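Local coordinates for TSSL1 (Pseudomonas aeruginosa, PDB 4B62), which probably anchors the type VI secretion system to the cell wall, binding peptidoglycan through its C-terminal OmpA-like module, at residues A[97-108]-A[120-128]. Residues are numbered along the deposited sequence; the frame is centred on the assembly and turned at random.
Sequences WKLSQARAQEVA and RFTAEGRSD
Helix 97-108 and strand 121-125 run antiparallel, their axes 165° apart and approaching to 6.1 Å, and the CA atoms of Gln101 and Gly125 come within 3.5 Å. They are the last two elements of a beta-alpha-beta unit in the OmpA-like peptidoglycan-binding module. Strand 121-125 is the edge strand of the sheet, parallel to strand 77-82, and the helix lies lengthwise over it. Small residues allow the close approach. Ala104 CB lies 3.8 Å from Ala123 CB, and Ala108 CB touches both Ala123 CB and Phe121 CB. The Phe121 side chain also touches Leu111 and Thr115 of the same helix. Gly125 has no side chain, and its CA lies directly against Gln101 CA and Ser100 OG. Gln101 and Gln105 reach the strand backbone through waters. Gln101, extended beyond CG, has NE2 bound to a water that also takes the N-H of Gly125. Gln105 bends at chi2 (61°), and its OE1 and NE2 reach separate waters on Ala123 N and Phe121 O; NE2 also bonds Asp109. Beyond the strand, Ser127 CB sits at the edge of the Trp97 ring, while Trp97 NE1 makes a weak bond to Gly125 O. Ser100 OG sits between its backbone N and carbonyl carbon (chi1 76°), turned to the preceding turn of the helix, where it donates to Trp97 O at 2.7 Å. It also accepts the N-H of Ser127, with Ser127 N 3.0 Å from Ser100 OG.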
loop_
_atom_site.group_PDB
_atom_site.type_symbol
_atom_site.label_atom_id
_atom_site.label_comp_id
_atom_site.label_asym_id
_atom_site.label_seq_id
_atom_site.Cartn_x
_atom_site.Cartn_y
_atom_site.Cartn_z
ATOM N N TRP A 97 5.274 -1.521 -14.453
ATOM C CA TRP A 97 3.823 -1.441 -14.440
ATOM C C TRP A 97 3.212 -2.709 -13.848
ATOM O O TRP A 97 2.399 -2.644 -12.923
ATOM C CB TRP A 97 3.222 -1.164 -15.833
ATOM C CG TRP A 97 1.771 -1.209 -15.723
ATOM C CD1 TRP A 97 0.951 -0.211 -15.251
ATOM C CD2 TRP A 97 0.929 -2.340 -15.953
ATOM N NE1 TRP A 97 -0.335 -0.655 -15.186
ATOM C CE2 TRP A 97 -0.387 -1.946 -15.638
ATOM C CE3 TRP A 97 1.147 -3.635 -16.449
ATOM C CZ2 TRP A 97 -1.477 -2.810 -15.762
ATOM C CZ3 TRP A 97 0.053 -4.488 -16.577
ATOM C CH2 TRP A 97 -1.237 -4.069 -16.231
ATOM N N LYS A 98 3.648 -3.862 -14.344
ATOM C CA LYS A 98 3.054 -5.100 -13.884
ATOM C C LYS A 98 3.353 -5.337 -12.415
ATOM O O LYS A 98 2.475 -5.767 -11.664
ATOM C CB LYS A 98 3.501 -6.285 -14.728
ATOM C CG LYS A 98 2.731 -7.559 -14.394
ATOM C CD LYS A 98 1.272 -7.472 -14.823
ATOM C CE LYS A 98 0.385 -8.549 -14.215
ATOM N NZ LYS A 98 0.702 -9.881 -14.780
ATOM N N LEU A 99 4.579 -5.038 -11.989
ATOM C CA LEU A 99 4.898 -5.170 -10.572
ATOM C C LEU A 99 4.007 -4.260 -9.709
ATOM O O LEU A 99 3.512 -4.682 -8.651
ATOM C CB LEU A 99 6.373 -4.874 -10.320
ATOM C CG LEU A 99 6.849 -5.090 -8.884
ATOM C CD1 LEU A 99 6.709 -6.546 -8.450
ATOM C CD2 LEU A 99 8.280 -4.571 -8.743
ATOM N N SER A 100 3.788 -3.022 -10.166
ATOM C CA SER A 100 2.990 -2.073 -9.397
ATOM C C SER A 100 1.531 -2.557 -9.286
ATOM O O SER A 100 0.901 -2.421 -8.238
ATOM C CB SER A 100 3.077 -0.674 -10.020
ATOM O OG SER A 100 2.297 -0.507 -11.200
ATOM N N GLN A 101 1.012 -3.129 -10.369
ATOM C CA GLN A 101 -0.339 -3.669 -10.349
ATOM C C GLN A 101 -0.445 -4.867 -9.419
ATOM O O GLN A 101 -1.390 -4.991 -8.630
ATOM C CB GLN A 101 -0.799 -4.047 -11.768
ATOM C CG GLN A 101 -2.169 -4.685 -11.819
ATOM C CD GLN A 101 -2.616 -5.041 -13.206
ATOM O OE1 GLN A 101 -2.287 -6.107 -13.717
ATOM N NE2 GLN A 101 -3.398 -4.162 -13.815
ATOM N N ALA A 102 0.532 -5.758 -9.523
ATOM C CA ALA A 102 0.513 -6.988 -8.742
ATOM C C ALA A 102 0.650 -6.702 -7.243
ATOM O O ALA A 102 0.004 -7.352 -6.416
ATOM C CB ALA A 102 1.596 -7.945 -9.210
ATOM N N ARG A 103 1.477 -5.712 -6.906
ATOM C CA ARG A 103 1.641 -5.313 -5.522
ATOM C C ARG A 103 0.347 -4.748 -4.941
ATOM O O ARG A 103 -0.070 -5.119 -3.845
ATOM C CB ARG A 103 2.796 -4.315 -5.388
ATOM C CG ARG A 103 4.149 -5.003 -5.428
ATOM C CD ARG A 103 5.322 -4.044 -5.425
ATOM N NE ARG A 103 6.559 -4.761 -5.151
ATOM C CZ ARG A 103 7.711 -4.197 -4.819
ATOM N NH1 ARG A 103 7.867 -2.873 -4.767
ATOM N NH2 ARG A 103 8.726 -4.994 -4.511
ATOM N N ALA A 104 -0.305 -3.855 -5.688
ATOM C CA ALA A 104 -1.577 -3.312 -5.239
ATOM C C ALA A 104 -2.624 -4.416 -5.095
ATOM O O ALA A 104 -3.378 -4.464 -4.129
ATOM C CB ALA A 104 -2.053 -2.253 -6.215
ATOM N N GLN A 105 -2.679 -5.283 -6.088
ATOM C CA GLN A 105 -3.688 -6.331 -6.067
ATOM C C GLN A 105 -3.462 -7.316 -4.909
ATOM O O GLN A 105 -4.423 -7.791 -4.298
ATOM C CB GLN A 105 -3.728 -7.094 -7.382
ATOM C CG GLN A 105 -4.956 -7.987 -7.541
ATOM C CD GLN A 105 -6.276 -7.217 -7.515
ATOM O OE1 GLN A 105 -6.524 -6.352 -8.357
ATOM N NE2 GLN A 105 -7.113 -7.513 -6.537
ATOM N N GLU A 106 -2.197 -7.645 -4.623
ATOM C CA GLU A 106 -1.930 -8.561 -3.524
ATOM C C GLU A 106 -2.373 -7.960 -2.181
ATOM O O GLU A 106 -2.995 -8.637 -1.341
ATOM C CB GLU A 106 -0.465 -8.968 -3.500
ATOM C CG GLU A 106 -0.128 -10.025 -2.447
ATOM C CD GLU A 106 -0.695 -11.410 -2.749
ATOM O OE1 GLU A 106 -1.171 -11.668 -3.874
ATOM O OE2 GLU A 106 -0.659 -12.269 -1.845
ATOM N N VAL A 107 -2.104 -6.668 -1.998
ATOM C CA VAL A 107 -2.544 -5.988 -0.787
ATOM C C VAL A 107 -4.076 -5.999 -0.694
ATOM O O VAL A 107 -4.651 -6.335 0.339
ATOM C CB VAL A 107 -1.951 -4.564 -0.721
ATOM C CG1 VAL A 107 -2.562 -3.742 0.409
ATOM C CG2 VAL A 107 -0.448 -4.639 -0.520
ATOM N N ALA A 108 -4.741 -5.645 -1.789
ATOM C CA ALA A 108 -6.205 -5.673 -1.802
ATOM C C ALA A 108 -6.750 -7.068 -1.496
ATOM O O ALA A 108 -7.706 -7.226 -0.730
ATOM C CB ALA A 108 -6.742 -5.167 -3.135
ATOM N N ARG A 120 -15.110 -4.777 -1.355
ATOM C CA ARG A 120 -14.706 -3.577 -0.633
ATOM C C ARG A 120 -13.373 -3.013 -1.087
ATOM O O ARG A 120 -13.136 -1.828 -0.920
ATOM C CB ARG A 120 -14.644 -3.889 0.857
ATOM C CG ARG A 120 -14.206 -2.747 1.742
ATOM C CD ARG A 120 -14.335 -3.091 3.211
ATOM N NE ARG A 120 -13.953 -1.943 4.007
ATOM C CZ ARG A 120 -13.596 -1.960 5.286
ATOM N NH1 ARG A 120 -13.589 -3.097 5.982
ATOM N NH2 ARG A 120 -13.244 -0.824 5.867
ATOM N N PHE A 121 -12.499 -3.869 -1.619
ATOM C CA PHE A 121 -11.132 -3.479 -1.988
ATOM C C PHE A 121 -10.935 -3.599 -3.476
ATOM O O PHE A 121 -11.249 -4.640 -4.061
ATOM C CB PHE A 121 -10.108 -4.397 -1.295
ATOM C CG PHE A 121 -10.157 -4.315 0.188
ATOM C CD1 PHE A 121 -11.093 -5.056 0.893
ATOM C CD2 PHE A 121 -9.320 -3.467 0.883
ATOM C CE1 PHE A 121 -11.193 -4.938 2.262
ATOM C CE2 PHE A 121 -9.411 -3.354 2.257
ATOM C CZ PHE A 121 -10.343 -4.097 2.948
ATOM N N THR A 122 -10.416 -2.548 -4.090
ATOM C CA THR A 122 -9.967 -2.641 -5.459
ATOM C C THR A 122 -8.564 -2.103 -5.545
ATOM O O THR A 122 -8.088 -1.404 -4.628
ATOM C CB THR A 122 -10.878 -1.895 -6.436
ATOM O OG1 THR A 122 -10.840 -0.495 -6.149
ATOM C CG2 THR A 122 -12.311 -2.403 -6.331
ATOM N N ALA A 123 -7.915 -2.441 -6.647
ATOM C CA ALA A 123 -6.507 -2.143 -6.853
ATOM C C ALA A 123 -6.209 -1.624 -8.241
ATOM O O ALA A 123 -6.849 -2.018 -9.211
ATOM C CB ALA A 123 -5.672 -3.391 -6.615
ATOM N N GLU A 124 -5.218 -0.736 -8.317
ATOM C CA GLU A 124 -4.730 -0.245 -9.605
ATOM C C GLU A 124 -3.229 -0.006 -9.545
ATOM O O GLU A 124 -2.705 0.563 -8.606
ATOM C CB GLU A 124 -5.449 1.042 -10.019
ATOM C CG GLU A 124 -5.084 1.560 -11.413
ATOM C CD GLU A 124 -5.415 3.040 -11.618
ATOM O OE1 GLU A 124 -6.161 3.618 -10.817
ATOM O OE2 GLU A 124 -4.872 3.648 -12.550
ATOM N N GLY A 125 -2.549 -0.496 -10.568
ATOM C CA GLY A 125 -1.138 -0.236 -10.759
ATOM C C GLY A 125 -0.954 1.031 -11.567
ATOM O O GLY A 125 -1.567 1.210 -12.632
ATOM N N ARG A 126 -0.105 1.912 -11.055
ATOM C CA ARG A 126 0.149 3.212 -11.674
ATOM C C ARG A 126 1.584 3.411 -12.112
ATOM O O ARG A 126 1.989 4.528 -12.468
ATOM C CB ARG A 126 -0.315 4.304 -10.735
ATOM C CG ARG A 126 -1.802 4.169 -10.526
ATOM C CD ARG A 126 -2.395 5.414 -9.980
ATOM N NE ARG A 126 -3.840 5.279 -9.861
ATOM C CZ ARG A 126 -4.590 6.113 -9.156
ATOM N NH1 ARG A 126 -4.012 7.105 -8.499
ATOM N NH2 ARG A 126 -5.904 5.940 -9.088
ATOM N N SER A 127 2.357 2.319 -12.071
ATOM C CA SER A 127 3.778 2.308 -12.483
ATOM C C SER A 127 4.499 3.526 -11.949
ATOM O O SER A 127 4.398 3.785 -10.747
ATOM C CB SER A 127 4.015 2.067 -14.001
ATOM O OG SER A 127 3.681 3.167 -14.825
ATOM N N ASP A 128 5.249 4.246 -12.785
ATOM C CA ASP A 128 6.081 5.374 -12.342
ATOM C C ASP A 128 5.450 6.741 -12.610
ATOM O O ASP A 128 6.131 7.767 -12.587
ATOM C CB ASP A 128 7.465 5.291 -12.996
ATOM C CG ASP A 128 7.422 5.465 -14.503
ATOM O OD1 ASP A 128 6.334 5.423 -15.096
ATOM O OD2 ASP A 128 8.502 5.653 -15.102
HETATM O O HOH W 1 -3.932 -1.858 -12.703
HETATM O O HOH W 2 -9.121 -4.577 -8.217
HETATM O O HOH W 3 -9.853 -6.552 -5.849
#